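Local structure of LamCAT (6JH5) at residues S91-P97 with M120-T125; W164-I169 with E180-A184. The protein probably hydrolyses laminarin, a beta-1,3-glucan, as a marine bacterial laminarinase of glycoside hydrolase family 16. One frame throughout, in Å; residues are numbered along the deposited sequence.

How the interactions relate
Within one beta-sandwich, the same backbone chemistry can serve very different surroundings. Interactions 1 and 2 lie in series along the chain and reach the same curled sheet, yet their centres are about 27 Å apart and their nearest atoms about 10 Å. Interaction 1 is mostly buried and joins strand 95-103 to the segment around strand 120-121; side-chain bonds of Asn124 and Glu121, and a water between His122 and Ser95, supplement its backbone bonds. Interaction 2, farther from the centre of the chain, closes the open end of hairpin 168-173/176-182. Its cross-segment hydrogen bonds are all main-chain, apolar side chains fill its inner side, and the side-chain oxygens of Asp165 and Ser182 brace their own turns.

Interaction 1: residues S91-P97 with M120-T125; sequences SFMGSWP and MEHVNT
Laminarinase-type family 16 enzymes carry an ExDxxE signature, which here spans strands 116-118 and 120-121 of the beta-sandwich; Glu121 is its last residue, consistent with the general acid/base of relatives. Segments 91-97 and 120-125 run antiparallel, pairing Trp96 with Val123 (CA-CA 4.8 Å) and Met93 with Asn124 (4.2 Å). His122 N donates to Pro97 O (3.2 Å), and Asn124 N to Ser95 O (3.1 Å). A type II turn, Phe92 to Ser95, places Gly94 at phi/psi 98/-12, where a CB would jam against the preceding carbonyl. Ser95 N (3.1 Å) and Ser95 OG (2.8 Å, chi1 p) both donate to Phe92 O. Asn124 has positive phi (55/-131); its m rotamer brings OD1 to Gly94 N at 2.7 Å, pinning the turn, while its ND2 bonds Pro210 O. Trp96 (chi1 t, chi2 near 0°) lays one ring face against Val123, whose CG1 (chi1 m) makes a CH-pi contact 4.0 Å from the centroid of the five-membered ring. Glu121 (m, t) sends OE2 to Trp96 NE1, 3.1 Å away, and its OE1 lies close to Asp118 OD2. His122 (chi1 t) gives NE2 to Glu126 O, and a water bridges its ND1 to Ser95 OG, 2.7 Å from each.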
ATOM      1  N   SER A  91      14.203  -1.450  -6.597  1.00 15.52           N
ATOM      2  CA  SER A  91      13.943  -2.689  -7.348  1.00 14.80           C
ATOM      3  C   SER A  91      15.090  -3.644  -7.017  1.00 15.01           C
ATOM      4  O   SER A  91      16.180  -3.434  -7.464  1.00 17.32           O
ATOM      5  CB  SER A  91      13.863  -2.356  -8.811  1.00 18.86           C
ATOM      6  OG  SER A  91      13.703  -3.515  -9.600  1.00 22.35           O
ATOM      7  N   PHE A  92      14.816  -4.624  -6.176  1.00 13.90           N
ATOM      8  CA  PHE A  92      15.854  -5.603  -5.791  1.00 13.72           C
ATOM      9  C   PHE A  92      15.180  -6.878  -5.295  1.00 14.38           C
ATOM     10  O   PHE A  92      14.073  -6.832  -4.859  1.00 13.59           O
ATOM     11  CB  PHE A  92      16.812  -5.041  -4.741  1.00 14.43           C
ATOM     12  CG  PHE A  92      16.203  -4.694  -3.411  1.00 13.89           C
ATOM     13  CD1 PHE A  92      15.718  -3.426  -3.169  1.00 14.54           C
ATOM     14  CD2 PHE A  92      16.149  -5.632  -2.407  1.00 13.74           C
ATOM     15  CE1 PHE A  92      15.186  -3.116  -1.934  1.00 14.44           C
ATOM     16  CE2 PHE A  92      15.615  -5.320  -1.175  1.00 14.80           C
ATOM     17  CZ  PHE A  92      15.149  -4.057  -0.944  1.00 15.68           C
ATOM     18  N   MET A  93      15.919  -7.976  -5.328  1.00 14.20           N
ATOM     19  CA  MET A  93      15.324  -9.256  -4.884  1.00 13.96           C
ATOM     20  C   MET A  93      14.960  -9.192  -3.393  1.00 13.94           C
ATOM     21  O   MET A  93      15.783  -8.880  -2.587  1.00 13.85           O
ATOM     22  CB  MET A  93      16.285 -10.413  -5.174  1.00 14.25           C
ATOM     23  CG  MET A  93      16.525 -10.636  -6.655  1.00 17.47           C
ATOM     24  SD  MET A  93      15.029 -10.966  -7.643  1.00 21.01           S
ATOM     25  CE  MET A  93      14.388 -12.340  -6.690  1.00 21.10           C
ATOM     26  N   GLY A  94      13.709  -9.537  -3.110  1.00 13.70           N
ATOM     27  CA  GLY A  94      13.145  -9.550  -1.750  1.00 14.42           C
ATOM     28  C   GLY A  94      12.350  -8.305  -1.402  1.00 14.41           C
ATOM     29  O   GLY A  94      11.656  -8.327  -0.436  1.00 15.17           O
ATOM     30  N   SER A  95      12.446  -7.285  -2.228  1.00 13.26           N
ATOM     31  CA  SER A  95      11.742  -6.019  -1.927  1.00 13.45           C
ATOM     32  C   SER A  95      10.228  -6.155  -2.114  1.00 13.31           C
ATOM     33  O   SER A  95       9.808  -6.819  -3.008  1.00 12.74           O
ATOM     34  CB  SER A  95      12.285  -4.900  -2.763  1.00 14.10           C
ATOM     35  OG  SER A  95      11.978  -5.103  -4.109  1.00 14.67           O
ATOM     36  N   TRP A  96       9.468  -5.487  -1.255  1.00 12.15           N
ATOM     37  CA  TRP A  96       7.990  -5.538  -1.371  1.00 12.92           C
ATOM     38  C   TRP A  96       7.350  -4.203  -0.953  1.00 14.62           C
ATOM     39  O   TRP A  96       6.763  -4.142   0.100  1.00 13.80           O
ATOM     40  CB  TRP A  96       7.467  -6.724  -0.578  1.00 13.18           C
ATOM     41  CG  TRP A  96       6.049  -7.099  -0.846  1.00 13.01           C
ATOM     42  CD1 TRP A  96       5.160  -6.557  -1.727  1.00 13.40           C
ATOM     43  CD2 TRP A  96       5.354  -8.145  -0.171  1.00 13.82           C
ATOM     44  NE1 TRP A  96       3.960  -7.202  -1.642  1.00 14.20           N
ATOM     45  CE2 TRP A  96       4.057  -8.179  -0.695  1.00 14.25           C
ATOM     46  CE3 TRP A  96       5.709  -9.029   0.848  1.00 14.92           C
ATOM     47  CZ2 TRP A  96       3.110  -9.088  -0.250  1.00 17.20           C
ATOM     48  CZ3 TRP A  96       4.771  -9.938   1.268  1.00 16.62           C
ATOM     49  CH2 TRP A  96       3.492  -9.953   0.735  1.00 17.69           C
ATOM     50  N   PRO A  97       7.509  -3.141  -1.755  1.00 13.18           N
ATOM     51  CA  PRO A  97       6.861  -1.863  -1.496  1.00 12.98           C
ATOM     52  C   PRO A  97       5.351  -1.912  -1.805  1.00 12.39           C
ATOM     53  O   PRO A  97       4.945  -2.621  -2.654  1.00 12.70           O
ATOM     54  CB  PRO A  97       7.597  -0.850  -2.387  1.00 13.82           C
ATOM     55  CG  PRO A  97       8.451  -1.661  -3.334  1.00 16.53           C
ATOM     56  CD  PRO A  97       8.376  -3.109  -2.932  1.00 13.79           C
ATOM     57  N   MET A 120      -0.964   0.027  -5.278  1.00 10.65           N
ATOM     58  CA  MET A 120       0.321  -0.333  -5.902  1.00 11.38           C
ATOM     59  C   MET A 120       1.032  -1.376  -5.040  1.00 12.19           C
ATOM     60  O   MET A 120       1.140  -1.167  -3.864  1.00 11.99           O
ATOM     61  CB  MET A 120       1.250   0.884  -6.040  1.00 11.86           C
ATOM     62  CG  MET A 120       2.582   0.631  -6.725  1.00 12.43           C
ATOM     63  SD  MET A 120       3.859  -0.259  -5.758  1.00 14.11           S
ATOM     64  CE  MET A 120       4.209   0.927  -4.461  1.00 14.42           C
ATOM     65  N   GLU A 121       1.409  -2.472  -5.681  1.00 11.60           N
ATOM     66  CA  GLU A 121       2.361  -3.415  -5.069  1.00 12.67           C
ATOM     67  C   GLU A 121       3.446  -3.732  -6.100  1.00 12.47           C
ATOM     68  O   GLU A 121       3.134  -3.818  -7.238  1.00 12.31           O
ATOM     69  CB  GLU A 121       1.733  -4.708  -4.588  1.00 14.55           C
ATOM     70  CG  GLU A 121       1.017  -4.540  -3.271  1.00 14.96           C
ATOM     71  CD  GLU A 121       0.373  -5.854  -2.868  1.00 15.91           C
ATOM     72  OE1 GLU A 121      -0.589  -6.208  -3.507  1.00 15.13           O
ATOM     73  OE2 GLU A 121       0.932  -6.520  -2.011  1.00 15.72           O
ATOM     74  N   HIS A 122       4.673  -3.869  -5.635  1.00 11.96           N
ATOM     75  CA  HIS A 122       5.773  -4.294  -6.520  1.00 13.05           C
ATOM     76  C   HIS A 122       6.601  -5.337  -5.772  1.00 13.39           C
ATOM     77  O   HIS A 122       6.729  -5.199  -4.592  1.00 12.48           O
ATOM     78  CB  HIS A 122       6.644  -3.109  -6.935  1.00 13.85           C
ATOM     79  CG  HIS A 122       7.764  -3.484  -7.839  1.00 14.35           C
ATOM     80  ND1 HIS A 122       9.029  -3.702  -7.383  1.00 15.68           N
ATOM     81  CD2 HIS A 122       7.790  -3.750  -9.152  1.00 15.40           C
ATOM     82  CE1 HIS A 122       9.786  -4.049  -8.387  1.00 15.62           C
ATOM     83  NE2 HIS A 122       9.069  -4.076  -9.466  1.00 16.02           N
ATOM     84  N   VAL A 123       7.124  -6.323  -6.495  1.00 12.99           N
ATOM     85  CA  VAL A 123       7.998  -7.315  -5.820  1.00 12.81           C
ATOM     86  C   VAL A 123       9.279  -7.504  -6.617  1.00 13.34           C
ATOM     87  O   VAL A 123       9.255  -7.397  -7.818  1.00 14.11           O
ATOM     88  CB  VAL A 123       7.352  -8.695  -5.602  1.00 14.97           C
ATOM     89  CG1 VAL A 123       6.280  -8.702  -4.529  1.00 16.61           C
ATOM     90  CG2 VAL A 123       6.837  -9.274  -6.894  1.00 16.34           C
ATOM     91  N   ASN A 124      10.340  -7.741  -5.876  1.00 13.66           N
ATOM     92  CA  ASN A 124      11.618  -8.147  -6.484  1.00 13.66           C
ATOM     93  C   ASN A 124      12.062  -7.136  -7.549  1.00 14.45           C
ATOM     94  O   ASN A 124      12.082  -5.987  -7.259  1.00 15.21           O
ATOM     95  CB  ASN A 124      11.482  -9.586  -6.968  1.00 14.02           C
ATOM     96  CG  ASN A 124      11.248 -10.558  -5.833  1.00 14.84           C
ATOM     97  OD1 ASN A 124      11.754 -10.368  -4.757  1.00 15.90           O
ATOM     98  ND2 ASN A 124      10.456 -11.570  -6.091  1.00 16.28           N
ATOM     99  N   THR A 125      12.421  -7.612  -8.733  1.00 15.27           N
ATOM    100  CA  THR A 125      12.887  -6.716  -9.815  1.00 15.64           C
ATOM    101  C   THR A 125      11.899  -6.732 -10.982  1.00 16.72           C
ATOM    102  O   THR A 125      12.290  -6.462 -12.074  1.00 17.46           O
ATOM    103  CB  THR A 125      14.303  -7.102 -10.259  1.00 16.79           C
ATOM    104  OG1 THR A 125      14.322  -8.437 -10.740  1.00 16.83           O
ATOM    105  CG2 THR A 125      15.312  -6.969  -9.143  1.00 16.80           C
TER
HETATM  106  O   HOH W   1      12.600  -3.134 -12.057  1.00 39.86           O
HETATM  107  O   HOH W   2      10.450  -3.190  -5.160  1.00 14.40           O

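Interaction 2: residues W164-I169 with E180-A184; sequences WDASVI and EASIA
Ile183, already past the end of its strand, still donates N to Ser167 O (3.0 Å) while its side chain (p, t) reaches farther along the other segment: CD1 lies 3.4 Å from Asp165 O and, at the edge of the Trp164 ring, 3.9 Å from Trp164 CD1. There, one carboxylate oxygen shapes the turn: Asp165 OD1 (chi1 p) accepts from Ser167 N (2.8 Å) and Val168 N (2.9 Å), an Asx turn and Asx motif, while Asp165 N donates to Val168 O (3.0 Å). Strands 168-173 and 176-182 form a beta hairpin, in which Ile169 and Ala181 are an antiparallel hydrogen-bonded pair (CA-CA 5.3 Å), with Ile169 N to Ala181 O at 3.0 Å and Ala181 N to Ile169 O at 2.9 Å; Val168 and Ser182 are a non-hydrogen-bonded pair (4.5 Å). An ST turn, Ala184 N to Ser182 OG (3.2 Å), bends the segment as Ile183 leaves extended geometry (-121/15). Ile169 and Ala181 face Ile133; on the other face, Val168 (p) brings CG2 to 3.4 Å from Glu180 CG. Main-chain bonds thus hold the strand ends together, Ile169, Ala181 and Ile183 are buried, and Asp165 and Ser182 use side-chain oxygens to shape their own turns.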
ATOM      1  N   TRP A 164     -12.618   5.191  -7.176  1.00 12.90           N
ATOM      2  CA  TRP A 164     -13.521   4.254  -6.487  1.00 12.72           C
ATOM      3  C   TRP A 164     -14.869   4.930  -6.270  1.00 13.29           C
ATOM      4  O   TRP A 164     -14.901   6.005  -5.790  1.00 14.67           O
ATOM      5  CB  TRP A 164     -12.820   3.888  -5.184  1.00 12.48           C
ATOM      6  CG  TRP A 164     -13.578   3.207  -4.096  1.00 12.77           C
ATOM      7  CD1 TRP A 164     -14.574   2.285  -4.187  1.00 12.79           C
ATOM      8  CD2 TRP A 164     -13.318   3.374  -2.699  1.00 11.72           C
ATOM      9  NE1 TRP A 164     -14.949   1.873  -2.943  1.00 12.99           N
ATOM     10  CE2 TRP A 164     -14.210   2.538  -2.015  1.00 12.83           C
ATOM     11  CE3 TRP A 164     -12.427   4.158  -1.973  1.00 12.67           C
ATOM     12  CZ2 TRP A 164     -14.225   2.477  -0.630  1.00 13.89           C
ATOM     13  CZ3 TRP A 164     -12.450   4.097  -0.611  1.00 13.16           C
ATOM     14  CH2 TRP A 164     -13.342   3.272   0.049  1.00 14.52           C
ATOM     15  N   ASP A 165     -15.912   4.248  -6.672  1.00 14.24           N
ATOM     16  CA  ASP A 165     -17.285   4.730  -6.437  1.00 14.65           C
ATOM     17  C   ASP A 165     -18.142   3.535  -6.033  1.00 16.09           C
ATOM     18  O   ASP A 165     -17.654   2.478  -5.889  1.00 14.51           O
ATOM     19  CB  ASP A 165     -17.833   5.599  -7.566  1.00 16.00           C
ATOM     20  CG  ASP A 165     -18.238   4.872  -8.836  1.00 21.44           C
ATOM     21  OD1 ASP A 165     -18.245   3.671  -8.839  1.00 18.71           O
ATOM     22  OD2 ASP A 165     -18.501   5.561  -9.807  1.00 22.33           O
ATOM     23  N   ALA A 166     -19.440   3.762  -5.923  1.00 16.41           N
ATOM     24  CA  ALA A 166     -20.371   2.702  -5.485  1.00 17.20           C
ATOM     25  C   ALA A 166     -20.466   1.574  -6.514  1.00 16.89           C
ATOM     26  O   ALA A 166     -20.971   0.547  -6.161  1.00 19.51           O
ATOM     27  CB  ALA A 166     -21.733   3.300  -5.239  1.00 18.42           C
ATOM     28  N   SER A 167     -20.028   1.822  -7.742  1.00 16.93           N
ATOM     29  CA  SER A 167     -20.119   0.813  -8.824  1.00 17.21           C
ATOM     30  C   SER A 167     -18.798   0.130  -9.123  1.00 15.37           C
ATOM     31  O   SER A 167     -18.844  -0.965  -9.583  1.00 16.45           O
ATOM     32  CB  SER A 167     -20.518   1.444 -10.120  1.00 19.91           C
ATOM     33  OG  SER A 167     -21.829   1.928 -10.071  1.00 29.54           O
ATOM     34  N   VAL A 168     -17.700   0.836  -8.948  1.00 15.11           N
ATOM     35  CA  VAL A 168     -16.444   0.240  -9.463  1.00 15.11           C
ATOM     36  C   VAL A 168     -15.186   0.778  -8.778  1.00 14.50           C
ATOM     37  O   VAL A 168     -15.234   1.781  -8.154  1.00 14.65           O
ATOM     38  CB  VAL A 168     -16.395   0.617 -10.950  1.00 17.30           C
ATOM     39  CG1 VAL A 168     -16.037   2.085 -11.132  1.00 19.57           C
ATOM     40  CG2 VAL A 168     -15.489  -0.263 -11.763  1.00 18.77           C
ATOM     41  N   ILE A 169     -14.122   0.003  -8.904  1.00 12.85           N
ATOM     42  CA  ILE A 169     -12.767   0.461  -8.540  1.00 13.07           C
ATOM     43  C   ILE A 169     -11.950   0.332  -9.822  1.00 12.60           C
ATOM     44  O   ILE A 169     -12.040  -0.668 -10.457  1.00 12.17           O
ATOM     45  CB  ILE A 169     -12.140  -0.366  -7.413  1.00 13.41           C
ATOM     46  CG1 ILE A 169     -12.999  -0.290  -6.155  1.00 13.73           C
ATOM     47  CG2 ILE A 169     -10.716   0.120  -7.164  1.00 13.36           C
ATOM     48  CD1 ILE A 169     -12.637  -1.309  -5.120  1.00 14.68           C
ATOM     49  N   GLU A 180      -9.742  -3.162 -13.234  1.00 13.00           N
ATOM     50  CA  GLU A 180     -11.074  -2.638 -12.875  1.00 13.05           C
ATOM     51  C   GLU A 180     -11.844  -3.759 -12.191  1.00 13.19           C
ATOM     52  O   GLU A 180     -11.707  -4.870 -12.602  1.00 16.47           O
ATOM     53  CB  GLU A 180     -11.802  -2.141 -14.126  1.00 14.63           C
ATOM     54  CG  GLU A 180     -13.187  -1.604 -13.861  1.00 16.47           C
ATOM     55  CD  GLU A 180     -13.827  -0.948 -15.075  1.00 17.67           C
ATOM     56  OE1 GLU A 180     -13.101  -0.412 -15.872  1.00 17.68           O
ATOM     57  OE2 GLU A 180     -15.032  -0.972 -15.176  1.00 18.48           O
ATOM     58  N   ALA A 181     -12.588  -3.416 -11.159  1.00 12.59           N
ATOM     59  CA  ALA A 181     -13.395  -4.438 -10.479  1.00 13.27           C
ATOM     60  C   ALA A 181     -14.773  -3.848 -10.191  1.00 13.34           C
ATOM     61  O   ALA A 181     -14.841  -2.806  -9.613  1.00 14.10           O
ATOM     62  CB  ALA A 181     -12.718  -4.859  -9.204  1.00 13.95           C
ATOM     63  N   SER A 182     -15.809  -4.559 -10.588  1.00 13.39           N
ATOM     64  CA  SER A 182     -17.164  -4.091 -10.236  1.00 13.06           C
ATOM     65  C   SER A 182     -17.472  -4.429  -8.775  1.00 13.56           C
ATOM     66  O   SER A 182     -17.161  -5.524  -8.327  1.00 13.23           O
ATOM     67  CB  SER A 182     -18.213  -4.682 -11.129  1.00 14.62           C
ATOM     68  OG  SER A 182     -19.482  -4.226 -10.726  1.00 14.40           O
ATOM     69  N   ILE A 183     -18.009  -3.434  -8.077  1.00 12.58           N
ATOM     70  CA  ILE A 183     -18.541  -3.634  -6.708  1.00 12.56           C
ATOM     71  C   ILE A 183     -20.026  -3.250  -6.714  1.00 13.14           C
ATOM     72  O   ILE A 183     -20.592  -3.131  -5.679  1.00 14.34           O
ATOM     73  CB  ILE A 183     -17.727  -2.865  -5.655  1.00 13.52           C
ATOM     74  CG1 ILE A 183     -17.731  -1.358  -5.879  1.00 14.35           C
ATOM     75  CG2 ILE A 183     -16.305  -3.393  -5.574  1.00 13.62           C
ATOM     76  CD1 ILE A 183     -17.122  -0.619  -4.713  1.00 15.68           C
ATOM     77  N   ALA A 184     -20.589  -3.144  -7.904  1.00 15.35           N
ATOM     78  CA  ALA A 184     -21.988  -2.684  -8.061  1.00 15.70           C
ATOM     79  C   ALA A 184     -22.936  -3.661  -7.379  1.00 16.12           C
ATOM     80  O   ALA A 184     -22.851  -4.809  -7.647  1.00 15.30           O
ATOM     81  CB  ALA A 184     -22.314  -2.599  -9.518  1.00 15.97           C
TER